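Local coordinates for alpha-n-acetylglucosaminidase family protein (Clostridium perfringens, PDB 4A41) that binds galactose through a family 32 carbohydrate-binding module that is part of a larger enzyme, a family 89 alpha-N-acetylglucosaminidase, at residues I58-Y63 / L89-A94; Q71-E76 / A155-F160; Y81-F86 / L104-D109. One frame throughout, in Å; residues are numbered along the deposited sequence.

Contact 1: residues I58-Y63 / L89-A94. With GAL (beta-D-galactopyranose), chain C.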
loop_
_atom_site.group_PDB
_atom_site.type_symbol
_atom_site.label_atom_id
_atom_site.label_comp_id
_atom_site.label_asym_id
_atom_site.label_seq_id
_atom_site.Cartn_x
_atom_site.Cartn_y
_atom_site.Cartn_z
ATOM N N ILE A 58 10.207 -2.890 3.627
ATOM C CA ILE A 58 8.890 -2.289 3.788
ATOM C C ILE A 58 8.892 -0.813 3.427
ATOM O O ILE A 58 9.888 -0.106 3.624
ATOM C CB ILE A 58 8.345 -2.483 5.253
ATOM C CG1 ILE A 58 9.108 -1.596 6.267
ATOM C CG2 ILE A 58 8.334 -3.996 5.623
ATOM C CD1 ILE A 58 8.697 -1.791 7.729
ATOM N N TRP A 59 7.780 -0.347 2.854
ATOM C CA TRP A 59 7.462 1.090 2.915
ATOM C C TRP A 59 7.097 1.393 4.355
ATOM O O TRP A 59 6.438 0.568 5.015
ATOM C CB TRP A 59 6.252 1.401 2.039
ATOM C CG TRP A 59 5.630 2.740 2.304
ATOM C CD1 TRP A 59 6.228 3.963 2.180
ATOM C CD2 TRP A 59 4.288 2.993 2.745
ATOM N NE1 TRP A 59 5.343 4.964 2.526
ATOM C CE2 TRP A 59 4.144 4.398 2.861
ATOM C CE3 TRP A 59 3.179 2.163 3.037
ATOM C CZ2 TRP A 59 2.947 4.996 3.270
ATOM C CZ3 TRP A 59 1.977 2.760 3.430
ATOM C CH2 TRP A 59 1.872 4.169 3.529
ATOM N N HIS A 60 7.529 2.542 4.847
ATOM C CA HIS A 60 7.105 2.998 6.186
ATOM C C HIS A 60 6.957 4.507 6.114
ATOM O O HIS A 60 7.790 5.200 5.486
ATOM C CB HIS A 60 8.199 2.638 7.229
ATOM C CG HIS A 60 7.780 2.713 8.679
ATOM N ND1 HIS A 60 7.442 3.893 9.316
ATOM C CD2 HIS A 60 7.703 1.739 9.628
ATOM C CE1 HIS A 60 7.200 3.649 10.594
ATOM N NE2 HIS A 60 7.350 2.355 10.810
ATOM N N THR A 61 5.909 5.038 6.729
ATOM C CA THR A 61 5.731 6.482 6.774
ATOM C C THR A 61 6.941 7.124 7.476
ATOM O O THR A 61 7.598 6.489 8.310
ATOM C CB THR A 61 4.418 6.873 7.517
ATOM O OG1 THR A 61 4.314 6.131 8.745
ATOM C CG2 THR A 61 3.176 6.565 6.629
ATOM N N LYS A 62 7.201 8.389 7.140
ATOM C CA LYS A 62 8.303 9.156 7.741
ATOM C C LYS A 62 8.127 9.315 9.240
ATOM O O LYS A 62 7.048 9.682 9.715
ATOM C CB LYS A 62 8.396 10.532 7.081
ATOM C CG LYS A 62 9.368 11.529 7.748
ATOM C CD LYS A 62 10.792 11.021 7.673
ATOM C CE LYS A 62 11.776 12.097 8.094
ATOM N NZ LYS A 62 11.973 13.085 7.014
ATOM N N TYR A 63 9.197 9.036 9.985
ATOM C CA TYR A 63 9.154 9.273 11.414
ATOM C C TYR A 63 10.382 10.109 11.829
ATOM O O TYR A 63 11.190 10.487 10.976
ATOM C CB TYR A 63 8.956 7.968 12.187
ATOM C CG TYR A 63 9.997 6.916 11.940
ATOM C CD1 TYR A 63 11.157 6.862 12.720
ATOM C CD2 TYR A 63 9.824 5.940 10.942
ATOM C CE1 TYR A 63 12.119 5.873 12.494
ATOM C CE2 TYR A 63 10.776 4.949 10.714
ATOM C CZ TYR A 63 11.919 4.915 11.511
ATOM O OH TYR A 63 12.875 3.950 11.311
ATOM N N LEU A 89 0.526 -7.207 2.383
ATOM C CA LEU A 89 1.346 -8.030 3.275
ATOM C C LEU A 89 2.061 -7.116 4.258
ATOM O O LEU A 89 2.886 -6.277 3.861
ATOM C CB LEU A 89 2.361 -8.882 2.494
ATOM C CG LEU A 89 3.253 -9.777 3.371
ATOM C CD1 LEU A 89 2.401 -10.907 3.981
ATOM C CD2 LEU A 89 4.413 -10.349 2.549
ATOM N N PRO A 90 1.732 -7.232 5.560
ATOM C CA PRO A 90 2.415 -6.444 6.573
ATOM C C PRO A 90 3.862 -6.868 6.725
ATOM O O PRO A 90 4.267 -7.969 6.295
ATOM C CB PRO A 90 1.696 -6.840 7.875
ATOM C CG PRO A 90 0.315 -7.296 7.425
ATOM C CD PRO A 90 0.592 -7.985 6.117
ATOM N N ARG A 91 4.625 -5.979 7.358
ATOM C CA ARG A 91 5.974 -6.312 7.818
ATOM C C ARG A 91 5.956 -7.604 8.670
ATOM O O ARG A 91 4.920 -7.962 9.257
ATOM C CB ARG A 91 6.528 -5.140 8.622
ATOM C CG ARG A 91 5.891 -4.981 10.004
ATOM C CD ARG A 91 6.337 -3.712 10.705
ATOM N NE ARG A 91 7.791 -3.667 10.870
ATOM C CZ ARG A 91 8.467 -2.563 11.203
ATOM N NH1 ARG A 91 7.832 -1.422 11.463
ATOM N NH2 ARG A 91 9.795 -2.617 11.345
ATOM N N SER A 92 7.123 -8.239 8.747
ATOM C CA SER A 92 7.267 -9.481 9.495
ATOM C C SER A 92 8.068 -9.283 10.762
ATOM O O SER A 92 9.047 -8.539 10.789
ATOM C CB SER A 92 7.936 -10.565 8.651
ATOM O OG SER A 92 7.819 -11.825 9.294
ATOM N N GLY A 93 7.612 -9.937 11.826
ATOM C CA GLY A 93 8.393 -9.985 13.059
ATOM C C GLY A 93 8.283 -8.799 13.989
ATOM O O GLY A 93 8.910 -8.795 15.048
ATOM N N ALA A 94 7.483 -7.804 13.600
ATOM C CA ALA A 94 7.204 -6.609 14.406
ATOM C C ALA A 94 5.913 -5.999 13.855
ATOM O O ALA A 94 5.408 -6.484 12.828
ATOM C CB ALA A 94 8.352 -5.616 14.302
HETATM C C1 GAL C . 11.121 0.990 15.282
HETATM C C2 GAL C . 10.719 0.085 14.132
HETATM C C3 GAL C . 10.700 0.934 12.855
HETATM C C4 GAL C . 9.802 2.148 13.056
HETATM C C5 GAL C . 10.270 2.932 14.286
HETATM C C6 GAL C . 9.400 4.162 14.544
HETATM O O1 GAL C . 11.055 0.230 16.456
HETATM O O2 GAL C . 11.602 -1.029 14.013
HETATM O O3 GAL C . 10.279 0.096 11.786
HETATM O O4 GAL C . 8.441 1.704 13.239
HETATM O O5 GAL C . 10.181 2.046 15.385
HETATM O O6 GAL C . 9.929 4.964 15.600
#

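Contact 2: residues Q71-E76 / A155-F160. With CA (calcium ion), chain B.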
loop_
_atom_site.group_PDB
_atom_site.type_symbol
_atom_site.label_atom_id
_atom_site.label_comp_id
_atom_site.label_asym_id
_atom_site.label_seq_id
_atom_site.Cartn_x
_atom_site.Cartn_y
_atom_site.Cartn_z
ATOM N N GLN A 71 -1.939 8.753 5.776
ATOM C CA GLN A 71 -0.978 8.850 4.712
ATOM C C GLN A 71 -1.292 7.690 3.774
ATOM O O GLN A 71 -2.026 6.775 4.145
ATOM C CB GLN A 71 0.458 8.697 5.203
ATOM C CG GLN A 71 0.953 9.786 6.191
ATOM C CD GLN A 71 1.090 11.187 5.595
ATOM O OE1 GLN A 71 1.309 11.379 4.376
ATOM N NE2 GLN A 71 1.011 12.191 6.472
ATOM N N SER A 72 -0.784 7.780 2.557
ATOM C CA SER A 72 -1.111 6.794 1.523
ATOM C C SER A 72 0.089 6.419 0.657
ATOM O O SER A 72 1.096 7.127 0.612
ATOM C CB SER A 72 -2.238 7.316 0.620
ATOM O OG SER A 72 -1.819 8.449 -0.135
ATOM N N ILE A 73 -0.058 5.292 -0.049
ATOM C CA ILE A 73 0.925 4.839 -1.037
ATOM C C ILE A 73 0.152 4.561 -2.321
ATOM O O ILE A 73 -0.902 3.925 -2.284
ATOM C CB ILE A 73 1.760 3.627 -0.521
ATOM C CG1 ILE A 73 2.716 3.104 -1.600
ATOM C CG2 ILE A 73 0.850 2.458 -0.034
ATOM C CD1 ILE A 73 3.848 2.245 -1.066
ATOM N N THR A 74 0.675 5.069 -3.431
ATOM C CA THR A 74 0.031 4.880 -4.744
ATOM C C THR A 74 0.922 4.033 -5.650
ATOM O O THR A 74 2.130 4.296 -5.780
ATOM C CB THR A 74 -0.232 6.240 -5.418
ATOM O OG1 THR A 74 -1.138 6.979 -4.608
ATOM C CG2 THR A 74 -0.857 6.040 -6.806
ATOM N N LEU A 75 0.308 3.035 -6.289
ATOM C CA LEU A 75 0.982 2.249 -7.305
ATOM C C LEU A 75 0.459 2.658 -8.670
ATOM O O LEU A 75 -0.739 2.485 -8.957
ATOM C CB LEU A 75 0.717 0.761 -7.046
ATOM C CG LEU A 75 1.044 0.252 -5.642
ATOM C CD1 LEU A 75 0.778 -1.256 -5.620
ATOM C CD2 LEU A 75 2.475 0.607 -5.196
ATOM N N GLU A 76 1.351 3.191 -9.501
ATOM C CA GLU A 76 1.034 3.392 -10.921
ATOM C C GLU A 76 1.315 2.044 -11.585
ATOM O O GLU A 76 2.437 1.526 -11.505
ATOM C CB GLU A 76 1.890 4.499 -11.498
ATOM C CG GLU A 76 1.587 4.848 -12.964
ATOM C CD GLU A 76 2.504 4.109 -13.898
ATOM O OE1 GLU A 76 3.749 4.270 -13.781
ATOM O OE2 GLU A 76 1.996 3.380 -14.783
ATOM N N ALA A 155 4.939 -4.423 3.664
ATOM C CA ALA A 155 6.065 -5.198 3.120
ATOM C C ALA A 155 5.895 -5.409 1.632
ATOM O O ALA A 155 6.828 -5.174 0.872
ATOM C CB ALA A 155 6.213 -6.543 3.835
ATOM N N GLU A 156 4.698 -5.842 1.217
ATOM C CA GLU A 156 4.432 -6.116 -0.201
ATOM C C GLU A 156 2.991 -5.808 -0.519
ATOM O O GLU A 156 2.088 -6.251 0.181
ATOM C CB GLU A 156 4.715 -7.591 -0.574
ATOM C CG GLU A 156 6.186 -7.961 -0.613
ATOM C CD GLU A 156 6.903 -7.237 -1.731
ATOM O OE1 GLU A 156 6.505 -7.395 -2.899
ATOM O OE2 GLU A 156 7.903 -6.541 -1.478
ATOM N N LEU A 157 2.786 -5.125 -1.642
ATOM C CA LEU A 157 1.451 -4.860 -2.191
ATOM C C LEU A 157 1.355 -5.490 -3.549
ATOM O O LEU A 157 2.257 -5.340 -4.375
ATOM C CB LEU A 157 1.263 -3.336 -2.332
ATOM C CG LEU A 157 1.394 -2.553 -1.026
ATOM C CD1 LEU A 157 1.262 -1.032 -1.305
ATOM C CD2 LEU A 157 0.364 -3.004 0.039
ATOM N N ASN A 158 0.218 -6.146 -3.801
ATOM C CA ASN A 158 -0.048 -6.740 -5.124
ATOM C C ASN A 158 -1.438 -6.371 -5.641
ATOM O O ASN A 158 -2.391 -6.222 -4.871
ATOM C CB ASN A 158 0.211 -8.254 -5.123
ATOM C CG ASN A 158 1.694 -8.574 -5.140
ATOM O OD1 ASN A 158 2.319 -8.545 -6.202
ATOM N ND2 ASN A 158 2.261 -8.851 -3.972
ATOM N N VAL A 159 -1.538 -6.263 -6.960
ATOM C CA VAL A 159 -2.777 -5.787 -7.634
ATOM C C VAL A 159 -3.079 -6.860 -8.685
ATOM O O VAL A 159 -2.199 -7.244 -9.470
ATOM C CB VAL A 159 -2.616 -4.411 -8.311
ATOM C CG1 VAL A 159 -3.945 -3.939 -8.892
ATOM C CG2 VAL A 159 -2.125 -3.364 -7.291
ATOM N N PHE A 160 -4.312 -7.367 -8.687
ATOM C CA PHE A 160 -4.670 -8.502 -9.560
ATOM C C PHE A 160 -5.654 -8.112 -10.636
ATOM O O PHE A 160 -6.627 -7.406 -10.375
ATOM C CB PHE A 160 -5.277 -9.631 -8.736
ATOM C CG PHE A 160 -4.325 -10.230 -7.733
ATOM C CD1 PHE A 160 -3.915 -9.502 -6.604
ATOM C CD2 PHE A 160 -3.831 -11.506 -7.919
ATOM C CE1 PHE A 160 -3.009 -10.037 -5.689
ATOM C CE2 PHE A 160 -2.941 -12.068 -6.987
ATOM C CZ PHE A 160 -2.538 -11.337 -5.870
HETATM CA CA CA B . 9.169 -5.350 0.142
#

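Contact 3: residues Y81-F86 / L104-D109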
loop_
_atom_site.group_PDB
_atom_site.type_symbol
_atom_site.label_atom_id
_atom_site.label_comp_id
_atom_site.label_asym_id
_atom_site.label_seq_id
_atom_site.Cartn_x
_atom_site.Cartn_y
_atom_site.Cartn_z
ATOM N N TYR A 81 -5.740 -1.284 -16.328
ATOM C CA TYR A 81 -6.190 -2.662 -16.147
ATOM C C TYR A 81 -7.514 -2.778 -15.438
ATOM O O TYR A 81 -7.844 -1.968 -14.572
ATOM C CB TYR A 81 -5.145 -3.476 -15.385
ATOM C CG TYR A 81 -3.860 -3.629 -16.150
ATOM C CD1 TYR A 81 -3.731 -4.636 -17.097
ATOM C CD2 TYR A 81 -2.766 -2.771 -15.927
ATOM C CE1 TYR A 81 -2.536 -4.800 -17.816
ATOM C CE2 TYR A 81 -1.571 -2.931 -16.646
ATOM C CZ TYR A 81 -1.488 -3.933 -17.593
ATOM O OH TYR A 81 -0.308 -4.062 -18.275
ATOM N N GLU A 82 -8.299 -3.778 -15.840
ATOM C CA GLU A 82 -9.511 -4.152 -15.095
ATOM C C GLU A 82 -9.130 -5.010 -13.903
ATOM O O GLU A 82 -8.824 -6.189 -14.043
ATOM C CB GLU A 82 -10.507 -4.917 -15.992
ATOM C CG GLU A 82 -11.137 -3.993 -17.003
ATOM C CD GLU A 82 -12.348 -4.593 -17.664
ATOM O OE2 GLU A 82 -13.311 -3.821 -17.853
ATOM N N ILE A 83 -9.120 -4.382 -12.732
ATOM C CA ILE A 83 -8.602 -5.017 -11.529
ATOM C C ILE A 83 -9.717 -5.500 -10.634
ATOM O O ILE A 83 -10.814 -4.916 -10.618
ATOM C CB ILE A 83 -7.622 -4.067 -10.771
ATOM C CG1 ILE A 83 -8.318 -2.779 -10.304
ATOM C CG2 ILE A 83 -6.370 -3.810 -11.625
ATOM C CD1 ILE A 83 -7.547 -2.017 -9.172
ATOM N N ASN A 84 -9.442 -6.548 -9.867
ATOM C CA ASN A 84 -10.490 -7.088 -9.000
ATOM C C ASN A 84 -10.018 -7.575 -7.656
ATOM O O ASN A 84 -10.820 -8.071 -6.892
ATOM C CB ASN A 84 -11.220 -8.210 -9.733
ATOM C CG ASN A 84 -10.277 -9.207 -10.276
ATOM O OD1 ASN A 84 -9.494 -9.810 -9.532
ATOM N ND2 ASN A 84 -10.248 -9.320 -11.615
ATOM N N LYS A 85 -8.713 -7.484 -7.384
ATOM C CA LYS A 85 -8.208 -7.930 -6.083
ATOM C C LYS A 85 -6.944 -7.140 -5.727
ATOM O O LYS A 85 -6.226 -6.665 -6.613
ATOM C CB LYS A 85 -7.954 -9.450 -6.119
ATOM C CG LYS A 85 -7.423 -10.054 -4.807
ATOM C CD LYS A 85 -7.448 -11.583 -4.873
ATOM C CE LYS A 85 -6.264 -12.171 -5.593
ATOM N NZ LYS A 85 -6.113 -13.664 -5.355
ATOM N N PHE A 86 -6.706 -7.003 -4.431
ATOM C CA PHE A 86 -5.555 -6.283 -3.913
ATOM C C PHE A 86 -5.086 -6.979 -2.658
ATOM O O PHE A 86 -5.916 -7.336 -1.824
ATOM C CB PHE A 86 -5.956 -4.832 -3.595
ATOM C CG PHE A 86 -4.829 -3.998 -3.016
ATOM C CD1 PHE A 86 -3.978 -3.270 -3.853
ATOM C CD2 PHE A 86 -4.670 -3.884 -1.623
ATOM C CE1 PHE A 86 -2.979 -2.479 -3.336
ATOM C CE2 PHE A 86 -3.645 -3.093 -1.085
ATOM C CZ PHE A 86 -2.798 -2.399 -1.934
ATOM N N LEU A 104 -9.218 1.859 -0.029
ATOM C CA LEU A 104 -8.552 1.603 -1.307
ATOM C C LEU A 104 -9.230 2.469 -2.352
ATOM O O LEU A 104 -10.466 2.455 -2.464
ATOM C CB LEU A 104 -8.637 0.121 -1.664
ATOM C CG LEU A 104 -7.687 -0.253 -2.804
ATOM C CD1 LEU A 104 -6.219 -0.347 -2.363
ATOM C CD2 LEU A 104 -8.124 -1.553 -3.435
ATOM N N HIS A 105 -8.432 3.245 -3.066
ATOM C CA HIS A 105 -8.923 4.137 -4.132
ATOM C C HIS A 105 -8.262 3.782 -5.459
ATOM O O HIS A 105 -7.168 3.220 -5.482
ATOM C CB HIS A 105 -8.603 5.629 -3.854
ATOM C CG HIS A 105 -9.119 6.165 -2.542
ATOM N ND1 HIS A 105 -8.862 7.460 -2.135
ATOM C CD2 HIS A 105 -9.862 5.604 -1.554
ATOM C CE1 HIS A 105 -9.412 7.667 -0.947
ATOM N NE2 HIS A 105 -10.023 6.557 -0.569
ATOM N N VAL A 106 -8.909 4.145 -6.575
ATOM C CA VAL A 106 -8.306 3.958 -7.894
ATOM C C VAL A 106 -8.392 5.259 -8.701
ATOM O O VAL A 106 -9.208 6.151 -8.394
ATOM C CB VAL A 106 -8.970 2.804 -8.710
ATOM C CG1 VAL A 106 -8.856 1.490 -7.983
ATOM C CG2 VAL A 106 -10.415 3.130 -8.966
ATOM N N SER A 107 -7.547 5.380 -9.716
ATOM C CA SER A 107 -7.579 6.532 -10.624
ATOM C C SER A 107 -7.300 6.016 -12.015
ATOM O O SER A 107 -6.640 4.988 -12.176
ATOM C CB SER A 107 -6.508 7.568 -10.253
ATOM O OG SER A 107 -6.522 8.685 -11.153
ATOM N N GLU A 108 -7.805 6.724 -13.017
ATOM C CA GLU A 108 -7.446 6.472 -14.408
ATOM C C GLU A 108 -6.652 7.646 -14.994
ATOM O O GLU A 108 -6.357 7.668 -16.195
ATOM C CB GLU A 108 -8.712 6.194 -15.231
ATOM C CG GLU A 108 -9.320 4.875 -14.870
ATOM C CD GLU A 108 -10.649 4.685 -15.538
ATOM O OE1 GLU A 108 -10.642 4.271 -16.721
ATOM O OE2 GLU A 108 -11.683 4.965 -14.878
ATOM N N ASP A 109 -6.303 8.625 -14.164
ATOM C CA ASP A 109 -5.475 9.728 -14.663
ATOM C C ASP A 109 -4.289 10.093 -13.771
ATOM O O ASP A 109 -3.464 10.930 -14.142
ATOM C CB ASP A 109 -6.332 10.963 -15.021
ATOM C CG ASP A 109 -7.027 11.581 -13.824
ATOM O OD1 ASP A 109 -6.702 11.259 -12.652
ATOM O OD2 ASP A 109 -7.924 12.435 -14.055
#

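Contact 1: residues I58-Y63 / L89-A94
A methyl group sits over the face of a guanidinium here: Ile-58 CD1 lies over the centre of one face of the Arg-91 head group, 3.6 Å from CZ, while the edge of that same plane is turned to the sugar. Both NH1 and NH2 of Arg-91 donate to O3 of the galactose, NH2 at 2.8 Å and NH1 at 2.9 Å from it, so a single hydroxyl is held in a fork. The arginine starts out with CG between its backbone N and carbonyl carbon (chi1 73°), and the chain bends at chi3, which sets one face of the head group against Ile-58. Lower on the two chains, Ile-58 CG2 rests against Arg-91 CB at 3.7 Å. NH1 also donates to Asn-96 O, so it has a protein acceptor as well as the sugar.

His-60 comes in from beside the arginine. Its ring stands almost square to the guanidinium, 85° between planes, and meets NH1 with its CD2 edge. NE2 of His-60 is hydrogen-bonded to galactose O4 at 2.7 Å. On the other side of the imidazole, ND1 donates to Thr-61 O at 2.8 Å, close to the ring plane, and this fixes the ring's rotation. Tyr-63 supplies the apolar wall, its ring face centred on galactose C6. With O3 and O4 gripped by polar groups and C6 laid on an aromatic ring, and with Glu-44, Asn-96 and Phe-151 completing the site, this is the galactose-binding pocket of a family 32 carbohydrate-binding module, built largely from loops at one end of the beta-sandwich.

Contact 2: residues Q71-E76 / A155-F160
Ile-73 and Leu-157 point at each other from facing strands and meet tip to tip, Ile-73 CG2 lying 3.7 Å from Leu-157 CD1. Leu-75, two residues on, comes in at a slant, its CD1 lying beside Leu-157 and 3.9 Å from Leu-157 CB. The Leu-75 and Val-159 side chains slide past each other in opposite directions, with Leu-75 CD1 4.0 Å from Val-159 CG2. Leu-75 CD1 thus touches both Leu-157 and Val-159. In both leucines CG lies anti to the carbonyl carbon and CD1 extends outward (chi2 -177° in Leu-75, 177° in Leu-157), giving each the reach to span the gap. The segment axes pass 9.6 Å apart at 46°; the strands belong to the two facing sheets of the discoidin-like (F5/8 type C) beta-sandwich, and the contact between them is made by apolar side chains alone. At its start, segment 155-160 has a second task. A classic beta bulge places both Ala-155 and Glu-156 opposite Leu-89, and from it Ala-155 O, at 2.5 Å, and Glu-156 OE2, at 2.4 Å, bind the calcium ion. Phe-49, Asp-52, Lys-54 and Thr-57 supply the remaining protein ligands.

Contact 3: residues Y81-F86 / L104-D109
One face of the Phe-86 ring carries a methyl of Leu-104: CD1 stands 3.7 Å from the ring centroid, only 2° off the ring normal, a nearly perfectly centred CH-pi contact. All six ring carbons are therefore about equally far from CD1, CD2 of Phe-86 being the closest at 3.9 Å. The second methyl of the leucine, CD2, drops over the root of the ring instead and touches Phe-86 CB at 3.9 Å. Leu-104 thus straddles the phenylalanine, one branch on the face and the other at the stem. CG of Phe-86 is trans to the backbone N (chi1 179°), and this sends the ring toward Leu-104.

Further along, Ile-83 and Val-106 make a smaller contact. They reach toward each other end on, Ile-83 CD1 to Val-106 CG1 at 3.9 Å. The isoleucine gets there by an extended second torsion, chi2 161°, which carries CD1 away from its own strand. These two pairs account for the whole join, and all four side chains are buried.

At Ser-107 the strand ends in an ST turn, in which Ser-107 OG accepts from the backbone N of Asp-109 at 3.0 Å. Asp-109 OD1 in turn takes hydrogen bonds from the backbone N atoms of Asn-111 and Asn-112, holding the bend that leads into strand 113-120.

Around the contact, Val-140 of strand 139-144 packs against Ile-83, Phe-86 and Leu-104. From strand 153-160, beside segment 81-86 in its sheet, Val-159 packs on Ile-83 and Phe-86, and Leu-157 on Phe-86, while Ile-116 of strand 113-120 and Phe-132 of strand 128-137 both touch Leu-104.

In the fold
From the N terminus, the chain first passes through 58-63 at the galactose pocket, then enters 71-76 in the five-stranded sheet and 81-86 in the four-stranded one. Contact 1 closes its loop when 89-94 returns to the pocket, so it crosses both other contacts. Contact 3 closes next, at 104-109, and lies wholly inside the long loop that contact 2 completes with segment 155-160 of the final strand. Contacts 2 and 3 both join the two sheets, with centres about 10 Å apart. The last strand binds them together: Ala-155 and Glu-156 probably hydrogen-bond to Leu-89 of contact 1, and Phe-160 probably to Asn-84 and Lys-85 of contact 3.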